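Local coordinates for protein 2-oxo-1,2-dihydroquinoline 8-monooxygenase, oxygenase component (Pseudomonas putida, PDB 1Z02) that hydroxylates 2-oxo-1,2-dihydroquinoline at position 8, as the trimeric oxygenase of a Rieske-type monooxygenase that carries a [2Fe-2S] cluster and a mononuclear iron, at residues N374-Y377 and G381-D384; F171-P174 and Q179-H182; W307-V312 and Q346-H351. One frame throughout, in Å; residues are numbered along the deposited sequence.

Contact 1. Residues N374-Y377 and G381-D384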
loop_
_atom_site.group_PDB
_atom_site.type_symbol
_atom_site.label_atom_id
_atom_site.label_comp_id
_atom_site.label_asym_id
_atom_site.label_seq_id
_atom_site.Cartn_x
_atom_site.Cartn_y
_atom_site.Cartn_z
ATOM N N ASN A 374 13.032 -3.360 -8.985
ATOM C CA ASN A 374 13.028 -4.211 -7.786
ATOM C C ASN A 374 14.411 -4.633 -7.300
ATOM O O ASN A 374 14.615 -4.884 -6.115
ATOM C CB ASN A 374 12.197 -5.479 -8.024
ATOM C CG ASN A 374 10.694 -5.236 -7.923
ATOM O OD1 ASN A 374 9.904 -6.030 -8.424
ATOM N ND2 ASN A 374 10.300 -4.153 -7.266
ATOM N N PHE A 375 15.358 -4.720 -8.220
ATOM C CA PHE A 375 16.712 -5.126 -7.885
ATOM C C PHE A 375 17.455 -4.015 -7.144
ATOM O O PHE A 375 18.308 -4.282 -6.302
ATOM C CB PHE A 375 17.453 -5.482 -9.180
ATOM C CG PHE A 375 18.844 -6.031 -8.971
ATOM C CD1 PHE A 375 19.070 -7.082 -8.093
ATOM C CD2 PHE A 375 19.911 -5.544 -9.710
ATOM C CE1 PHE A 375 20.346 -7.637 -7.952
ATOM C CE2 PHE A 375 21.186 -6.089 -9.583
ATOM C CZ PHE A 375 21.408 -7.137 -8.708
ATOM N N TYR A 376 17.096 -2.770 -7.431
ATOM C CA TYR A 376 17.772 -1.622 -6.839
ATOM C C TYR A 376 17.151 -0.859 -5.682
ATOM O O TYR A 376 17.885 -0.235 -4.906
ATOM C CB TYR A 376 18.063 -0.595 -7.927
ATOM C CG TYR A 376 19.052 -1.056 -8.954
ATOM C CD1 TYR A 376 20.407 -0.757 -8.827
ATOM C CD2 TYR A 376 18.634 -1.786 -10.069
ATOM C CE1 TYR A 376 21.332 -1.172 -9.795
ATOM C CE2 TYR A 376 19.545 -2.204 -11.038
ATOM C CZ TYR A 376 20.889 -1.892 -10.896
ATOM O OH TYR A 376 21.773 -2.284 -11.871
ATOM N N TYR A 377 15.828 -0.874 -5.555
ATOM C CA TYR A 377 15.229 -0.074 -4.491
ATOM C C TYR A 377 15.720 -0.313 -3.075
ATOM O O TYR A 377 16.032 0.658 -2.376
ATOM C CB TYR A 377 13.698 -0.135 -4.499
ATOM C CG TYR A 377 13.144 0.898 -3.539
ATOM C CD1 TYR A 377 12.773 0.549 -2.239
ATOM C CD2 TYR A 377 13.118 2.247 -3.892
ATOM C CE1 TYR A 377 12.399 1.525 -1.312
ATOM C CE2 TYR A 377 12.746 3.228 -2.979
ATOM C CZ TYR A 377 12.390 2.861 -1.690
ATOM O OH TYR A 377 12.041 3.835 -0.779
ATOM N N GLY A 381 20.816 -3.926 -5.751
ATOM C CA GLY A 381 21.392 -3.663 -7.061
ATOM C C GLY A 381 22.597 -2.746 -7.145
ATOM O O GLY A 381 23.511 -2.988 -7.942
ATOM N N TRP A 382 22.611 -1.689 -6.341
ATOM C CA TRP A 382 23.723 -0.746 -6.357
ATOM C C TRP A 382 25.055 -1.374 -5.931
ATOM O O TRP A 382 26.136 -0.832 -6.204
ATOM C CB TRP A 382 23.375 0.464 -5.479
ATOM C CG TRP A 382 22.172 1.197 -5.991
ATOM C CD1 TRP A 382 20.941 1.278 -5.400
ATOM C CD2 TRP A 382 22.072 1.928 -7.222
ATOM N NE1 TRP A 382 20.085 2.019 -6.183
ATOM C CE2 TRP A 382 20.756 2.434 -7.304
ATOM C CE3 TRP A 382 22.974 2.214 -8.258
ATOM C CZ2 TRP A 382 20.313 3.199 -8.387
ATOM C CZ3 TRP A 382 22.531 2.976 -9.337
ATOM C CH2 TRP A 382 21.213 3.465 -9.388
ATOM N N ASP A 383 24.979 -2.530 -5.283
ATOM C CA ASP A 383 26.178 -3.226 -4.841
ATOM C C ASP A 383 26.399 -4.519 -5.608
ATOM O O ASP A 383 27.529 -4.830 -5.979
ATOM C CB ASP A 383 26.101 -3.599 -3.359
ATOM C CG ASP A 383 26.162 -2.409 -2.440
ATOM O OD1 ASP A 383 26.021 -2.628 -1.226
ATOM O OD2 ASP A 383 26.346 -1.269 -2.906
ATOM N N ASP A 384 25.319 -5.268 -5.832
ATOM C CA ASP A 384 25.396 -6.572 -6.501
ATOM C C ASP A 384 25.265 -6.626 -8.023
ATOM O O ASP A 384 25.448 -7.690 -8.626
ATOM C CB ASP A 384 24.373 -7.528 -5.884
ATOM C CG ASP A 384 24.683 -7.854 -4.432
ATOM O OD1 ASP A 384 23.885 -8.575 -3.792
ATOM O OD2 ASP A 384 25.729 -7.387 -3.932
#

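Contact 2. Residues F171-P174 and Q179-H182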
loop_
_atom_site.group_PDB
_atom_site.type_symbol
_atom_site.label_atom_id
_atom_site.label_comp_id
_atom_site.label_asym_id
_atom_site.label_seq_id
_atom_site.Cartn_x
_atom_site.Cartn_y
_atom_site.Cartn_z
ATOM N N PHE A 171 24.819 20.362 -24.029
ATOM C CA PHE A 171 25.790 21.174 -24.769
ATOM C C PHE A 171 25.116 21.758 -26.003
ATOM O O PHE A 171 24.336 21.074 -26.658
ATOM C CB PHE A 171 26.988 20.322 -25.206
ATOM C CG PHE A 171 27.608 19.526 -24.092
ATOM C CD1 PHE A 171 27.349 18.163 -23.966
ATOM C CD2 PHE A 171 28.434 20.142 -23.154
ATOM C CE1 PHE A 171 27.898 17.423 -22.923
ATOM C CE2 PHE A 171 28.989 19.410 -22.102
ATOM C CZ PHE A 171 28.719 18.048 -21.988
ATOM N N ARG A 172 25.421 23.016 -26.321
ATOM C CA ARG A 172 24.817 23.687 -27.471
ATOM C C ARG A 172 25.701 23.682 -28.708
ATOM O O ARG A 172 26.924 23.734 -28.599
ATOM C CB ARG A 172 24.476 25.141 -27.122
ATOM C CG ARG A 172 23.594 25.289 -25.901
ATOM C CD ARG A 172 23.326 26.744 -25.562
ATOM N NE ARG A 172 22.542 27.424 -26.590
ATOM C CZ ARG A 172 22.034 28.646 -26.454
ATOM N NH1 ARG A 172 21.333 29.191 -27.442
ATOM N NH2 ARG A 172 22.221 29.325 -25.325
ATOM N N PHE A 173 25.060 23.613 -29.874
ATOM C CA PHE A 173 25.729 23.642 -31.176
ATOM C C PHE A 173 25.050 24.755 -31.974
ATOM O O PHE A 173 23.872 25.039 -31.761
ATOM C CB PHE A 173 25.561 22.316 -31.923
ATOM C CG PHE A 173 26.212 21.152 -31.237
ATOM C CD1 PHE A 173 25.514 20.399 -30.294
ATOM C CD2 PHE A 173 27.535 20.822 -31.509
ATOM C CE1 PHE A 173 26.129 19.343 -29.632
ATOM C CE2 PHE A 173 28.156 19.766 -30.849
ATOM C CZ PHE A 173 27.452 19.026 -29.911
ATOM N N PRO A 174 25.768 25.379 -32.922
ATOM C CA PRO A 174 27.156 25.137 -33.318
ATOM C C PRO A 174 28.226 25.609 -32.331
ATOM O O PRO A 174 29.411 25.345 -32.534
ATOM C CB PRO A 174 27.248 25.863 -34.655
ATOM C CG PRO A 174 26.400 27.053 -34.414
ATOM C CD PRO A 174 25.188 26.471 -33.727
ATOM N N GLN A 179 34.495 21.578 -30.529
ATOM C CA GLN A 179 34.808 20.680 -29.418
ATOM C C GLN A 179 34.257 19.273 -29.656
ATOM O O GLN A 179 34.919 18.284 -29.341
ATOM C CB GLN A 179 34.235 21.243 -28.111
ATOM C CG GLN A 179 34.566 20.412 -26.879
ATOM C CD GLN A 179 34.028 21.019 -25.594
ATOM O OE1 GLN A 179 34.261 20.496 -24.505
ATOM N NE2 GLN A 179 33.305 22.126 -25.716
ATOM N N PHE A 180 33.049 19.186 -30.206
ATOM C CA PHE A 180 32.434 17.892 -30.490
ATOM C C PHE A 180 32.056 17.842 -31.966
ATOM O O PHE A 180 30.889 17.993 -32.326
ATOM C CB PHE A 180 31.182 17.695 -29.635
ATOM C CG PHE A 180 31.408 17.928 -28.167
ATOM C CD1 PHE A 180 30.791 18.998 -27.519
ATOM C CD2 PHE A 180 32.223 17.074 -27.429
ATOM C CE1 PHE A 180 30.986 19.219 -26.159
ATOM C CE2 PHE A 180 32.425 17.282 -26.069
ATOM C CZ PHE A 180 31.802 18.357 -25.431
ATOM N N PRO A 181 33.048 17.628 -32.842
ATOM C CA PRO A 181 32.831 17.560 -34.290
ATOM C C PRO A 181 31.723 16.594 -34.714
ATOM O O PRO A 181 31.633 15.474 -34.208
ATOM C CB PRO A 181 34.202 17.143 -34.815
ATOM C CG PRO A 181 35.139 17.797 -33.838
ATOM C CD PRO A 181 34.476 17.457 -32.521
ATOM N N HIS A 182 30.885 17.044 -35.646
ATOM C CA HIS A 182 29.782 16.236 -36.154
ATOM C C HIS A 182 29.626 16.423 -37.667
ATOM O O HIS A 182 28.696 17.079 -38.141
ATOM C CB HIS A 182 28.487 16.608 -35.423
ATOM C CG HIS A 182 28.182 18.075 -35.434
ATOM N ND1 HIS A 182 27.407 18.666 -36.406
ATOM C CD2 HIS A 182 28.565 19.071 -34.599
ATOM C CE1 HIS A 182 27.324 19.964 -36.172
ATOM N NE2 HIS A 182 28.019 20.234 -35.083
#

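Contact 3. Residues W307-V312 and Q346-H351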
loop_
_atom_site.group_PDB
_atom_site.type_symbol
_atom_site.label_atom_id
_atom_site.label_comp_id
_atom_site.label_asym_id
_atom_site.label_seq_id
_atom_site.Cartn_x
_atom_site.Cartn_y
_atom_site.Cartn_z
ATOM N N TRP A 307 17.969 13.210 -34.366
ATOM C CA TRP A 307 16.900 12.244 -34.130
ATOM C C TRP A 307 15.570 12.973 -33.921
ATOM O O TRP A 307 15.499 13.958 -33.181
ATOM C CB TRP A 307 17.237 11.386 -32.910
ATOM C CG TRP A 307 16.265 10.280 -32.643
ATOM C CD1 TRP A 307 15.107 10.361 -31.924
ATOM C CD2 TRP A 307 16.355 8.928 -33.106
ATOM N NE1 TRP A 307 14.471 9.145 -31.908
ATOM C CE2 TRP A 307 15.216 8.245 -32.627
ATOM C CE3 TRP A 307 17.288 8.226 -33.883
ATOM C CZ2 TRP A 307 14.982 6.893 -32.898
ATOM C CZ3 TRP A 307 17.056 6.876 -34.153
ATOM C CH2 TRP A 307 15.911 6.226 -33.659
ATOM N N PRO A 308 14.497 12.499 -34.575
ATOM C CA PRO A 308 14.473 11.341 -35.483
ATOM C C PRO A 308 14.942 11.641 -36.911
ATOM O O PRO A 308 15.134 10.730 -37.720
ATOM C CB PRO A 308 13.015 10.897 -35.428
ATOM C CG PRO A 308 12.294 12.166 -35.217
ATOM C CD PRO A 308 13.131 12.911 -34.217
ATOM N N GLU A 309 15.112 12.924 -37.211
ATOM C CA GLU A 309 15.573 13.365 -38.524
ATOM C C GLU A 309 16.489 14.583 -38.396
ATOM O O GLU A 309 16.572 15.206 -37.332
ATOM C CB GLU A 309 14.378 13.713 -39.414
ATOM C CG GLU A 309 13.551 12.511 -39.834
ATOM C CD GLU A 309 12.272 12.901 -40.552
ATOM O OE1 GLU A 309 11.633 12.007 -41.149
ATOM O OE2 GLU A 309 11.898 14.093 -40.514
ATOM N N GLU A 310 17.164 14.927 -39.488
ATOM C CA GLU A 310 18.079 16.059 -39.483
ATOM C C GLU A 310 17.387 17.335 -39.039
ATOM O O GLU A 310 16.213 17.556 -39.342
ATOM C CB GLU A 310 18.690 16.255 -40.870
ATOM C CG GLU A 310 19.252 14.996 -41.479
ATOM C CD GLU A 310 19.991 15.267 -42.768
ATOM O OE1 GLU A 310 20.402 14.292 -43.426
ATOM O OE2 GLU A 310 20.166 16.451 -43.125
ATOM N N HIS A 311 18.128 18.176 -38.324
ATOM C CA HIS A 311 17.607 19.444 -37.811
ATOM C C HIS A 311 16.614 19.269 -36.668
ATOM O O HIS A 311 16.085 20.246 -36.136
ATOM C CB HIS A 311 16.961 20.263 -38.931
ATOM C CG HIS A 311 17.900 20.604 -40.043
ATOM N ND1 HIS A 311 18.013 19.839 -41.182
ATOM C CD2 HIS A 311 18.796 21.613 -40.176
ATOM C CE1 HIS A 311 18.937 20.362 -41.970
ATOM N NE2 HIS A 311 19.426 21.438 -41.382
ATOM N N VAL A 312 16.358 18.019 -36.300
ATOM C CA VAL A 312 15.457 17.710 -35.193
ATOM C C VAL A 312 16.309 17.027 -34.133
ATOM O O VAL A 312 17.206 16.258 -34.471
ATOM C CB VAL A 312 14.332 16.737 -35.618
ATOM C CG1 VAL A 312 13.432 16.435 -34.435
ATOM C CG2 VAL A 312 13.521 17.335 -36.756
ATOM N N GLN A 346 4.632 20.650 -36.719
ATOM C CA GLN A 346 3.502 20.249 -35.877
ATOM C C GLN A 346 2.823 19.036 -36.505
ATOM O O GLN A 346 2.508 18.057 -35.833
ATOM C CB GLN A 346 2.498 21.408 -35.766
ATOM C CG GLN A 346 1.203 21.101 -35.002
ATOM C CD GLN A 346 1.416 20.953 -33.509
ATOM O OE1 GLN A 346 1.518 19.841 -32.982
ATOM N NE2 GLN A 346 1.503 22.082 -32.820
ATOM N N TYR A 347 2.600 19.122 -37.810
ATOM C CA TYR A 347 1.953 18.057 -38.570
ATOM C C TYR A 347 2.762 16.756 -38.579
ATOM O O TYR A 347 2.217 15.673 -38.367
ATOM C CB TYR A 347 1.713 18.526 -40.008
ATOM C CG TYR A 347 0.885 17.572 -40.833
ATOM C CD1 TYR A 347 -0.486 17.435 -40.612
ATOM C CD2 TYR A 347 1.474 16.790 -41.825
ATOM C CE1 TYR A 347 -1.250 16.544 -41.359
ATOM C CE2 TYR A 347 0.722 15.898 -42.575
ATOM C CZ TYR A 347 -0.637 15.778 -42.337
ATOM O OH TYR A 347 -1.375 14.882 -43.072
ATOM N N ARG A 348 4.060 16.858 -38.836
ATOM C CA ARG A 348 4.903 15.671 -38.863
ATOM C C ARG A 348 5.077 15.088 -37.467
ATOM O O ARG A 348 5.342 13.897 -37.314
ATOM C CB ARG A 348 6.269 15.993 -39.458
ATOM C CG ARG A 348 7.044 14.739 -39.807
ATOM C CD ARG A 348 8.266 15.027 -40.653
ATOM N NE ARG A 348 8.909 13.788 -41.068
ATOM C CZ ARG A 348 8.392 12.929 -41.940
ATOM N NH1 ARG A 348 9.051 11.820 -42.250
ATOM N NH2 ARG A 348 7.231 13.186 -42.520
ATOM N N TYR A 349 4.943 15.929 -36.447
ATOM C CA TYR A 349 5.058 15.469 -35.066
ATOM C C TYR A 349 3.812 14.633 -34.751
ATOM O O TYR A 349 3.903 13.500 -34.283
ATOM C CB TYR A 349 5.122 16.664 -34.097
ATOM C CG TYR A 349 5.005 16.250 -32.641
ATOM C CD1 TYR A 349 6.058 15.603 -31.991
ATOM C CD2 TYR A 349 3.805 16.412 -31.942
ATOM C CE1 TYR A 349 5.914 15.118 -30.685
ATOM C CE2 TYR A 349 3.654 15.929 -30.643
ATOM C CZ TYR A 349 4.711 15.284 -30.027
ATOM O OH TYR A 349 4.564 14.792 -28.760
ATOM N N ASP A 350 2.647 15.208 -35.033
ATOM C CA ASP A 350 1.367 14.561 -34.770
ATOM C C ASP A 350 1.147 13.225 -35.468
ATOM O O ASP A 350 0.578 12.304 -34.883
ATOM C CB ASP A 350 0.220 15.490 -35.169
ATOM C CG ASP A 350 0.117 16.708 -34.281
ATOM O OD1 ASP A 350 -0.596 17.658 -34.672
ATOM O OD2 ASP A 350 0.733 16.717 -33.193
ATOM N N HIS A 351 1.600 13.114 -36.710
ATOM C CA HIS A 351 1.370 11.897 -37.475
ATOM C C HIS A 351 2.602 11.071 -37.796
ATOM O O HIS A 351 2.519 10.105 -38.552
ATOM C CB HIS A 351 0.642 12.260 -38.769
ATOM C CG HIS A 351 -0.557 13.133 -38.555
ATOM N ND1 HIS A 351 -1.724 12.671 -37.988
ATOM C CD2 HIS A 351 -0.745 14.455 -38.781
ATOM C CE1 HIS A 351 -2.581 13.671 -37.872
ATOM N NE2 HIS A 351 -2.011 14.764 -38.345
#

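Contact 1. Residues N374-Y377 and G381-D384
Phe-375 sets CG anti to its own N (chi1 -175°), whereas Tyr-376 sets CG anti to its carbonyl carbon (chi1 -66°), and these different torsions turn the two consecutive rings into the walls of a cleft that receives Gly-381. The motif is a tight turn between consecutive helices, 363-376 and 380-384, in the catalytic domain of a Rieske oxygenase. Gly-381 CA lies over one face of each ring, 3.6 Å from the centroid of Phe-375 and 3.9 Å from that of Tyr-376, in two CH-pi contacts. Glycine suits this place because a beta carbon here would sit about 2.5 Å from Tyr-376 CD1, too close to be tolerated. The same residue pins the backbones together: Gly-381 N donates to Phe-375 O at 2.6 Å, a short bond whose donor is tilted out of the carbonyl plane. Further along, Phe-375 CZ reaches Asp-384 CB at 4.1 Å, so that the far end of the ring lies beside the last residue of 381-384.

The polar end of Tyr-376 is bound too: its OH hydrogen-bonds to Glu-385 and to Arg-87 of a second subunit, a residue of that chain's [2Fe-2S] cluster pocket; Phe-375 packs on the same arginine. The turn thus borders a subunit interface as well as closing a corner, and tyrosine fits by joining an apolar ring to a polar end. Trp-382 in turn rests on Ile-211 of helix 209-216, and it offers its broad indole face to the edge of Tyr-376 in a T-shaped (edge-to-face) pair with planes at 65°. Tyr-376 CD1 points into the middle of that face, 3.5 Å from Trp-382 CD2.

Contact 2. Residues F171-P174 and Q179-H182
One face of the Phe-171 ring takes the edge of Phe-180, whose CE1 stands 4.0 Å from Phe-171 CG and is displaced toward the rim. The centroids of the Phe-171 and Phe-180 rings are 5.1 Å apart and the planes meet at 51°, a tilted edge-to-face pair in which the two side chains cross at about a right angle. Phe-173 meets Phe-180 differently. Its own edge is turned to the partner, with Phe-180 CB near the ring plane, 3.9 Å from Phe-173 CE2. At the same edge lies a backbone oxygen, Phe-180 O, 3.6 Å from Phe-173 CE2, where it probably gains a little from the slightly positive hydrogens of the ring's edge. That oxygen also accepts a hydrogen bond from Arg-293, which keeps a buried carbonyl satisfied beside so much carbon.

His-182 slides past Phe-173 in the opposite direction with its plane nearly perpendicular, and His-182 NE2 comes to 3.7 Å from Phe-173 CD2. With CG held between N and the carbonyl carbon (chi1 53°), the imidazole is brought alongside Phe-173. It can take this apolar neighbour because its nitrogens are engaged elsewhere: ND1 with Trp-185 O and NE2 with the hydroxyl of Ser-177, inside the intervening loop.

Phenylalanine serves at all three buried places, since a flat apolar ring can offer a face or an edge. Phe-171 and Phe-180 pack onto Val-253, and Phe-173 onto Met-303. The cluster is a small aromatic core that seats a long irregular loop on the antiparallel sheet of the Bet v 1-like catalytic domain.

Contact 3. Residues W307-V312 and Q346-H351
Glu-309 and Arg-348 reach for each other from opposite directions and meet with their flat ends nearly coplanar, the carboxylate and guanidinium planes being 18° apart. The pair ties the beta-hairpin loop between strands 301-305 and 313-320 to helix 339-359, the long helix packed against the sheet in this Bet v 1-like (helix-grip) domain. Glu-309 opens a type II turn that ends at Val-312, where Val-312 N bonds to Glu-309 O at 3.0 Å. At this first position of the turn the glutamate's CB points toward the helix. Arg-348 holds CG anti to its backbone N (chi1 -166°) and runs extended as far as NE, which carries the guanidinium across to the loop.

The grip is side-on, with two nitrogens used and one directed to each carboxylate oxygen. Arg-348 NH1 donates to Glu-309 OE1 at 2.8 Å, nearly straight at 157°, in the guanidinium plane and to the syn lone pair. Arg-348 NE reaches Glu-309 OE2 at 3.1 Å, also on the syn side but somewhat out of both planes. OE2 has a second partner in the hydroxyl of Tyr-353 on the same helix, so two helix residues fix the carboxylate's rotation. Glutamate and arginine suit this partly open surface, being long enough to meet although Glu-309 CA and Arg-348 CA, the nearest pair, are 10.9 Å apart. With an alanine here in place of Glu-309, the Arg-348 charge and the Tyr-353 hydroxyl would probably lose this shared mate, and the guanidinium would be freer to turn. NE also leans toward the other oxygen, in a weak bond of 3.3 Å from Arg-348 NE to Glu-309 OE1.

From the N terminus the contacts follow one another in series, none nested in or crossing another. Contact 2 comes first and closes a four-residue loop inside the long connection between strands 147-152 and 196-206, seating it on the sheet. Contact 3 spans 33 intervening residues, chiefly strands 313-320 and 325-335, and brings helix 339-359 back to the hairpin loop. Helix 363-376 follows, and contact 1 closes the three-residue turn at its end, at a subunit border. Contacts 2 and 3 lie nearest each other, with centres 21 Å apart and nearest atoms about 9 Å apart; contact 1 is remote, its centre 35 Å from that of contact 2 and 37 Å from that of contact 3.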